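Local coordinates for protein endoglucanase E-5 (Thermobifida fusca, PDB 2CKS) that hydrolyses internal beta-1,4-glucosidic linkages in cellulose, lichenin and cereal beta-D-glucans, with its glycoside hydrolase family 5 catalytic domain represented here, at residues 188-193 / 222-227; 216-221 / 258-263. All coordinates share one frame; numbering follows the deposited sequence.

Contact 1 (188-193 / 222-227); sequences EIAANP and SELFPV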
ATOM      1  N   GLU A 188      10.812 -17.451  -6.754  1.00  9.93           N
ATOM      2  CA  GLU A 188      10.259 -18.311  -5.716  1.00 10.19           C
ATOM      3  C   GLU A 188       8.732 -18.253  -5.689  1.00  9.58           C
ATOM      4  O   GLU A 188       8.064 -19.267  -5.525  1.00  9.47           O
ATOM      5  CB  GLU A 188      10.819 -17.874  -4.373  1.00 10.99           C
ATOM      6  CG  GLU A 188      10.363 -18.684  -3.191  1.00 12.37           C
ATOM      7  CD  GLU A 188      11.236 -18.450  -1.981  1.00 13.82           C
ATOM      8  OE1 GLU A 188      11.640 -17.280  -1.739  1.00 13.05           O
ATOM      9  OE2 GLU A 188      11.512 -19.442  -1.278  1.00 14.79           O
ATOM     10  N   ILE A 189       8.189 -17.050  -5.858  1.00  9.18           N
ATOM     11  CA  ILE A 189       6.739 -16.856  -5.898  1.00  8.92           C
ATOM     12  C   ILE A 189       6.134 -17.490  -7.145  1.00  8.71           C
ATOM     13  O   ILE A 189       5.118 -18.179  -7.079  1.00  8.77           O
ATOM     14  CB  ILE A 189       6.402 -15.340  -5.852  1.00  8.80           C
ATOM     15  CG1 ILE A 189       6.871 -14.730  -4.529  1.00  8.44           C
ATOM     16  CG2 ILE A 189       4.898 -15.100  -6.079  1.00  9.08           C
ATOM     17  CD1 ILE A 189       7.031 -13.200  -4.576  1.00  8.65           C
ATOM     18  N   ALA A 190       6.754 -17.253  -8.295  1.00  8.81           N
ATOM     19  CA  ALA A 190       6.227 -17.755  -9.560  1.00  9.26           C
ATOM     20  C   ALA A 190       6.178 -19.272  -9.592  1.00  9.55           C
ATOM     21  O   ALA A 190       5.251 -19.838 -10.183  1.00 10.15           O
ATOM     22  CB  ALA A 190       7.043 -17.231 -10.712  1.00  9.48           C
ATOM     23  N   ALA A 191       7.131 -19.913  -8.910  1.00  9.49           N
ATOM     24  CA  ALA A 191       7.206 -21.376  -8.840  1.00  9.66           C
ATOM     25  C   ALA A 191       6.177 -21.986  -7.893  1.00  9.60           C
ATOM     26  O   ALA A 191       5.869 -23.169  -7.999  1.00 10.71           O
ATOM     27  CB  ALA A 191       8.607 -21.821  -8.421  1.00  9.80           C
ATOM     28  N   ASN A 192       5.674 -21.189  -6.949  1.00  9.02           N
ATOM     29  CA  ASN A 192       4.711 -21.648  -5.955  1.00  8.32           C
ATOM     30  C   ASN A 192       3.719 -20.521  -5.631  1.00  7.85           C
ATOM     31  O   ASN A 192       3.706 -19.997  -4.529  1.00  7.60           O
ATOM     32  CB  ASN A 192       5.463 -22.091  -4.689  1.00  8.38           C
ATOM     33  CG  ASN A 192       4.580 -22.810  -3.693  1.00  8.23           C
ATOM     34  OD1 ASN A 192       3.493 -23.280  -4.030  1.00 10.20           O
ATOM     35  ND2 ASN A 192       5.057 -22.911  -2.450  1.00  9.01           N
ATOM     36  N   PRO A 193       2.899 -20.130  -6.599  1.00  7.95           N
ATOM     37  CA  PRO A 193       2.058 -18.944  -6.429  1.00  8.32           C
ATOM     38  C   PRO A 193       0.878 -19.197  -5.497  1.00  8.94           C
ATOM     39  O   PRO A 193       0.479 -20.348  -5.286  1.00  8.73           O
ATOM     40  CB  PRO A 193       1.590 -18.647  -7.853  1.00  8.50           C
ATOM     41  CG  PRO A 193       1.576 -19.964  -8.514  1.00  8.70           C
ATOM     42  CD  PRO A 193       2.711 -20.755  -7.923  1.00  8.02           C
ATOM     43  N   SER A 222       7.597  -8.377 -12.458  1.00  8.92           N
ATOM     44  CA  SER A 222       6.528  -7.839 -13.289  1.00 10.25           C
ATOM     45  C   SER A 222       6.335  -8.658 -14.575  1.00 10.07           C
ATOM     46  O   SER A 222       5.277  -8.582 -15.193  1.00 10.96           O
ATOM     47  CB  SER A 222       6.773  -6.359 -13.596  1.00 10.36           C
ATOM     48  OG  SER A 222       7.830  -6.193 -14.516  1.00 14.44           O
ATOM     49  N   GLU A 223       7.342  -9.448 -14.963  1.00 10.57           N
ATOM     50  CA  GLU A 223       7.183 -10.424 -16.058  1.00 10.17           C
ATOM     51  C   GLU A 223       6.282 -11.606 -15.689  1.00 10.31           C
ATOM     52  O   GLU A 223       5.699 -12.229 -16.570  1.00 10.69           O
ATOM     53  CB  GLU A 223       8.525 -11.031 -16.481  1.00 10.46           C
ATOM     54  CG  GLU A 223       9.592 -10.054 -16.913  1.00 11.22           C
ATOM     55  CD  GLU A 223       9.252  -9.312 -18.190  1.00 13.68           C
ATOM     56  OE1 GLU A 223       8.543  -9.858 -19.075  1.00 14.72           O
ATOM     57  OE2 GLU A 223       9.720  -8.165 -18.316  1.00 15.20           O
ATOM     58  N   LEU A 224       6.205 -11.928 -14.396  1.00  9.83           N
ATOM     59  CA  LEU A 224       5.651 -13.203 -13.916  1.00  9.98           C
ATOM     60  C   LEU A 224       4.266 -13.105 -13.273  1.00  9.44           C
ATOM     61  O   LEU A 224       3.493 -14.051 -13.324  1.00  9.60           O
ATOM     62  CB  LEU A 224       6.607 -13.829 -12.892  1.00 10.17           C
ATOM     63  CG  LEU A 224       8.085 -13.941 -13.296  1.00 11.42           C
ATOM     64  CD1 LEU A 224       8.977 -14.217 -12.110  1.00 12.22           C
ATOM     65  CD2 LEU A 224       8.253 -15.013 -14.344  1.00 12.56           C
ATOM     66  N   PHE A 225       3.984 -11.978 -12.633  1.00  8.45           N
ATOM     67  CA  PHE A 225       2.742 -11.813 -11.874  1.00  7.84           C
ATOM     68  C   PHE A 225       2.508 -10.329 -11.597  1.00  7.17           C
ATOM     69  O   PHE A 225       3.424  -9.529 -11.778  1.00  6.96           O
ATOM     70  CB  PHE A 225       2.779 -12.607 -10.562  1.00  7.74           C
ATOM     71  CG  PHE A 225       4.060 -12.461  -9.787  1.00  7.91           C
ATOM     72  CD1 PHE A 225       4.311 -11.332  -9.021  1.00  7.80           C
ATOM     73  CD2 PHE A 225       5.013 -13.482  -9.799  1.00  7.21           C
ATOM     74  CE1 PHE A 225       5.490 -11.208  -8.297  1.00  6.55           C
ATOM     75  CE2 PHE A 225       6.194 -13.358  -9.088  1.00  7.40           C
ATOM     76  CZ  PHE A 225       6.430 -12.225  -8.324  1.00  7.05           C
ATOM     77  N   PRO A 226       1.300  -9.944 -11.187  1.00  7.29           N
ATOM     78  CA  PRO A 226       1.024  -8.530 -10.912  1.00  7.10           C
ATOM     79  C   PRO A 226       1.676  -8.081  -9.623  1.00  7.07           C
ATOM     80  O   PRO A 226       1.608  -8.794  -8.624  1.00  7.12           O
ATOM     81  CB  PRO A 226      -0.507  -8.481 -10.799  1.00  7.32           C
ATOM     82  CG  PRO A 226      -0.981  -9.806 -11.313  1.00  7.52           C
ATOM     83  CD  PRO A 226       0.103 -10.773 -10.962  1.00  7.66           C
ATOM     84  N   VAL A 227       2.327  -6.928  -9.675  1.00  7.12           N
ATOM     85  CA  VAL A 227       2.995  -6.340  -8.524  1.00  6.80           C
ATOM     86  C   VAL A 227       2.364  -4.979  -8.229  1.00  6.43           C
ATOM     87  O   VAL A 227       2.047  -4.223  -9.147  1.00  6.03           O
ATOM     88  CB  VAL A 227       4.506  -6.155  -8.785  1.00  7.48           C
ATOM     89  CG1 VAL A 227       5.162  -5.399  -7.645  1.00  8.04           C
ATOM     90  CG2 VAL A 227       5.180  -7.491  -8.986  1.00  8.57           C
TER
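Ala190, in the last turn of the short helix 187-191, approaches Leu224 at the end of helix 212-224 to a CA-CA distance of 6.3 Å, while beyond Leu224 the chain extends through Phe225 toward strand 227-233. The side-chain contacts are all apolar and fall into two adjoining parts. The larger is formed by Ile189 and Phe225, whose side chains meet at about a right angle. Methyl CG2 of Ile189 sits over one face of the Phe225 ring, 4.1 Å from the centroid and 25° off the normal, a CH-pi contact displaced toward the rim at CE2. Besides this methyl, the CB of Ile189 is 3.8 Å from Phe225 CE2, and Ile189 CD1 passes beyond the rim at Phe225 CZ (3.9 Å). Phe225 takes the less usual first torsion, with CG between the backbone N and the carbonyl carbon (chi1 46°); from its extended backbone this carries the ring across to helix 187-191. Tyr201 of strand 199-206 packs edge-to-face with Phe225 and also touches Ile189, while Trp145 of helix 145-162 adds to the surroundings of the isoleucine. The smaller part lies toward the surface, where the methyl CB of Ala190 meets Leu224 CD1 at 3.8 Å. That same CB is 4.3 Å from Phe225 CE2 and joins the two parts. In this alpha/beta barrel both segments lead into strands, 199-206 and 227-233, which places the contact near the end where the strands begin, away from Glu139 and Glu231, the probable catalytic pair. With no hydrogen bond between the segments, their direct cohesion comes from apolar contact, to which the methyl over the aromatic face contributes a weak, only modestly directional attraction.

Contact 2 (216-221 / 258-263); sequences NALREA and RKIGWT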
ATOM      1  N   ASN A 216      16.111  -4.538 -10.321  1.00  9.14           N
ATOM      2  CA  ASN A 216      16.080  -5.725 -11.175  1.00  9.26           C
ATOM      3  C   ASN A 216      15.010  -6.736 -10.758  1.00  8.62           C
ATOM      4  O   ASN A 216      14.320  -7.301 -11.613  1.00  8.63           O
ATOM      5  CB  ASN A 216      17.454  -6.410 -11.211  1.00  9.54           C
ATOM      6  CG  ASN A 216      18.493  -5.617 -12.006  1.00 12.12           C
ATOM      7  OD1 ASN A 216      18.155  -4.742 -12.782  1.00 15.40           O
ATOM      8  ND2 ASN A 216      19.762  -5.934 -11.802  1.00 15.13           N
ATOM      9  N   ALA A 217      14.867  -6.956  -9.454  1.00  8.18           N
ATOM     10  CA  ALA A 217      13.870  -7.889  -8.935  1.00  7.66           C
ATOM     11  C   ALA A 217      12.456  -7.424  -9.248  1.00  7.54           C
ATOM     12  O   ALA A 217      11.587  -8.239  -9.528  1.00  7.27           O
ATOM     13  CB  ALA A 217      14.047  -8.086  -7.435  1.00  7.84           C
ATOM     14  N   LEU A 218      12.219  -6.119  -9.189  1.00  7.45           N
ATOM     15  CA  LEU A 218      10.912  -5.573  -9.531  1.00  8.24           C
ATOM     16  C   LEU A 218      10.594  -5.790 -11.016  1.00  8.68           C
ATOM     17  O   LEU A 218       9.485  -6.187 -11.366  1.00  9.06           O
ATOM     18  CB  LEU A 218      10.851  -4.092  -9.164  1.00  7.52           C
ATOM     19  CG  LEU A 218       9.543  -3.365  -9.466  1.00  7.40           C
ATOM     20  CD1 LEU A 218       8.366  -4.049  -8.784  1.00  6.91           C
ATOM     21  CD2 LEU A 218       9.667  -1.932  -9.012  1.00  7.85           C
ATOM     22  N   ARG A 219      11.574  -5.536 -11.878  0.60  9.56           N
ATOM     23  CA  ARG A 219      11.441  -5.811 -13.310  0.60 10.28           C
ATOM     24  C   ARG A 219      11.139  -7.292 -13.554  0.60  9.99           C
ATOM     25  O   ARG A 219      10.218  -7.640 -14.297  0.60  9.95           O
ATOM     26  CB  ARG A 219      12.729  -5.432 -14.050  0.60 10.91           C
ATOM     27  CG  ARG A 219      12.570  -4.333 -15.061  0.60 12.59           C
ATOM     28  CD  ARG A 219      13.785  -4.114 -15.958  0.60 13.42           C
ATOM     29  NE  ARG A 219      14.569  -2.925 -15.586  0.60 13.68           N
ATOM     30  CZ  ARG A 219      15.719  -2.936 -14.921  0.60 14.35           C
ATOM     31  NH1 ARG A 219      16.266  -4.070 -14.529  0.60 15.46           N
ATOM     32  NH2 ARG A 219      16.341  -1.795 -14.641  0.60 16.38           N
ATOM     33  N   GLU A 220      11.914  -8.154 -12.904  1.00  9.87           N
ATOM     34  CA  GLU A 220      11.750  -9.598 -13.020  1.00  9.84           C
ATOM     35  C   GLU A 220      10.349 -10.047 -12.593  1.00  9.41           C
ATOM     36  O   GLU A 220       9.694 -10.805 -13.291  1.00  9.26           O
ATOM     37  CB  GLU A 220      12.810 -10.300 -12.169  1.00  9.96           C
ATOM     38  CG  GLU A 220      12.795 -11.811 -12.266  1.00 12.29           C
ATOM     39  CD  GLU A 220      13.791 -12.487 -11.342  1.00 16.40           C
ATOM     40  OE1 GLU A 220      14.490 -11.787 -10.563  1.00 19.88           O
ATOM     41  OE2 GLU A 220      13.873 -13.736 -11.401  1.00 19.82           O
ATOM     42  N   ALA A 221       9.886  -9.543 -11.457  1.00  8.35           N
ATOM     43  CA  ALA A 221       8.599  -9.948 -10.914  1.00  8.24           C
ATOM     44  C   ALA A 221       7.477  -9.558 -11.858  1.00  8.38           C
ATOM     45  O   ALA A 221       6.526 -10.316 -12.045  1.00  8.64           O
ATOM     46  CB  ALA A 221       8.387  -9.298  -9.556  1.00  7.56           C
ATOM     47  N   ARG A 258       5.870  -0.240 -16.878  1.00 10.82           N
ATOM     48  CA  ARG A 258       5.225  -1.522 -16.614  1.00 10.59           C
ATOM     49  C   ARG A 258       3.838  -1.363 -15.994  1.00 10.27           C
ATOM     50  O   ARG A 258       3.178  -2.358 -15.672  1.00 10.18           O
ATOM     51  CB  ARG A 258       6.105  -2.350 -15.688  1.00 10.92           C
ATOM     52  CG  ARG A 258       7.507  -2.603 -16.225  1.00 12.32           C
ATOM     53  CD  ARG A 258       7.525  -3.529 -17.398  1.00 14.40           C
ATOM     54  NE  ARG A 258       8.881  -3.738 -17.890  1.00 15.76           N
ATOM     55  CZ  ARG A 258       9.626  -4.799 -17.614  1.00 17.68           C
ATOM     56  NH1 ARG A 258       9.166  -5.785 -16.848  1.00 18.98           N
ATOM     57  NH2 ARG A 258      10.843  -4.890 -18.133  1.00 18.28           N
ATOM     58  N   LYS A 259       3.405  -0.109 -15.847  1.00  9.42           N
ATOM     59  CA  LYS A 259       2.135   0.247 -15.222  1.00  9.46           C
ATOM     60  C   LYS A 259       1.957  -0.403 -13.844  1.00  8.35           C
ATOM     61  O   LYS A 259       0.881  -0.897 -13.499  1.00  9.25           O
ATOM     62  CB  LYS A 259       0.969  -0.033 -16.170  1.00  9.72           C
ATOM     63  CG  LYS A 259       1.068   0.788 -17.467  1.00 12.63           C
ATOM     64  CD  LYS A 259      -0.290   1.141 -18.047  1.00 16.36           C
ATOM     65  CE  LYS A 259      -0.216   2.326 -19.023  1.00 18.70           C
ATOM     66  NZ  LYS A 259      -0.432   3.650 -18.352  1.00 21.28           N
ATOM     67  N   ILE A 260       3.033  -0.373 -13.069  1.00  7.56           N
ATOM     68  CA  ILE A 260       3.032  -0.852 -11.691  1.00  7.03           C
ATOM     69  C   ILE A 260       2.579   0.278 -10.770  1.00  6.29           C
ATOM     70  O   ILE A 260       3.229   1.324 -10.687  1.00  6.69           O
ATOM     71  CB  ILE A 260       4.431  -1.315 -11.290  1.00  7.44           C
ATOM     72  CG1 ILE A 260       4.851  -2.533 -12.130  1.00  7.78           C
ATOM     73  CG2 ILE A 260       4.479  -1.656  -9.799  1.00  7.20           C
ATOM     74  CD1 ILE A 260       6.341  -2.812 -12.088  1.00  9.59           C
ATOM     75  N   GLY A 261       1.459   0.068 -10.086  1.00  5.94           N
ATOM     76  CA  GLY A 261       0.934   1.075  -9.182  1.00  5.25           C
ATOM     77  C   GLY A 261       1.796   1.219  -7.943  1.00  4.58           C
ATOM     78  O   GLY A 261       2.566   0.315  -7.590  1.00  4.52           O
ATOM     79  N   TRP A 262       1.683   2.371  -7.292  1.00  4.30           N
ATOM     80  CA  TRP A 262       2.425   2.636  -6.076  1.00  4.39           C
ATOM     81  C   TRP A 262       1.746   3.610  -5.129  1.00  4.66           C
ATOM     82  O   TRP A 262       0.962   4.468  -5.541  1.00  4.25           O
ATOM     83  CB  TRP A 262       3.833   3.155  -6.393  1.00  4.46           C
ATOM     84  CG  TRP A 262       3.992   4.317  -7.386  1.00  4.26           C
ATOM     85  CD1 TRP A 262       4.375   4.213  -8.690  1.00  5.15           C
ATOM     86  CD2 TRP A 262       3.884   5.731  -7.121  1.00  5.56           C
ATOM     87  NE1 TRP A 262       4.497   5.459  -9.261  1.00  5.29           N
ATOM     88  CE2 TRP A 262       4.205   6.411  -8.321  1.00  4.84           C
ATOM     89  CE3 TRP A 262       3.511   6.492  -6.003  1.00  5.27           C
ATOM     90  CZ2 TRP A 262       4.175   7.804  -8.431  1.00  5.13           C
ATOM     91  CZ3 TRP A 262       3.510   7.882  -6.111  1.00  4.94           C
ATOM     92  CH2 TRP A 262       3.836   8.517  -7.313  1.00  5.36           C
ATOM     93  N   THR A 263       2.072   3.450  -3.849  1.00  4.61           N
ATOM     94  CA  THR A 263       1.695   4.390  -2.801  1.00  4.99           C
ATOM     95  C   THR A 263       2.931   4.698  -1.972  1.00  5.10           C
ATOM     96  O   THR A 263       3.500   3.798  -1.351  1.00  6.13           O
ATOM     97  CB  THR A 263       0.553   3.819  -1.899  1.00  5.14           C
ATOM     98  OG1 THR A 263       0.788   2.438  -1.579  1.00  5.77           O
ATOM     99  CG2 THR A 263      -0.769   3.836  -2.622  1.00  5.90           C
TER
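Arg258 NH1 is held by several groups near the end of helix 212-224. It forms a salt bridge with Glu223, its strongest polar partner, a weak, bent hydrogen bond to the carbonyl Arg219 O (3.3 Å, N-H...O angle 127°), and another weak one to Ser222 OG, which itself bonds Arg219 O. In this family 5 beta/alpha barrel the contact joins helix 212-224 to the turn between helix 245-258 and strand 262-265: helix 245-258 ends in a Schellman motif at Lys259, and the chain then turns through Ile260 into the strand. Arg258 bends at chi2 (-70°), which turns one face of its guanidinium to the Arg219 side chain. Arg219 has two conformers; in one, its CG lies over that face at 3.6 Å from Arg258 NH2, and its NH1 reaches Asn216 OD1 at 2.7 Å, with the oxygen at the edge of the Arg219 guanidinium and nearly in its plane, so that Asn216 holds the group. Deeper in, Leu254 covers Leu218, and Val229 backs Ile260. The Leu218 and Ile260 side chains run antiparallel alongside one another, and Leu218 CD1 ends 4.1 Å from Ile260 CD1.

In the fold
The two contacts lie with their centres 11 Å apart on the same side of the barrel and share helix 212-224, which supplies 216-221 and the first half of 222-227. Along the chain their segments alternate: 188-193, 216-221, 222-227, 258-263. Contact 1 ties the end of this helix and the following Phe225 to helix 187-191, ahead of strand 199-206; contact 2 ties the helix to the passage from helix 245-258 into strand 262-265. Between them, Val227 CG1 meets Leu218 CD1 at 3.7 Å, so strand 227-233 is joined to the helix just before it. The helical layer is thereby joined to the barrel strands at this side; strand 227-233 carries Glu231, the probable nucleophile.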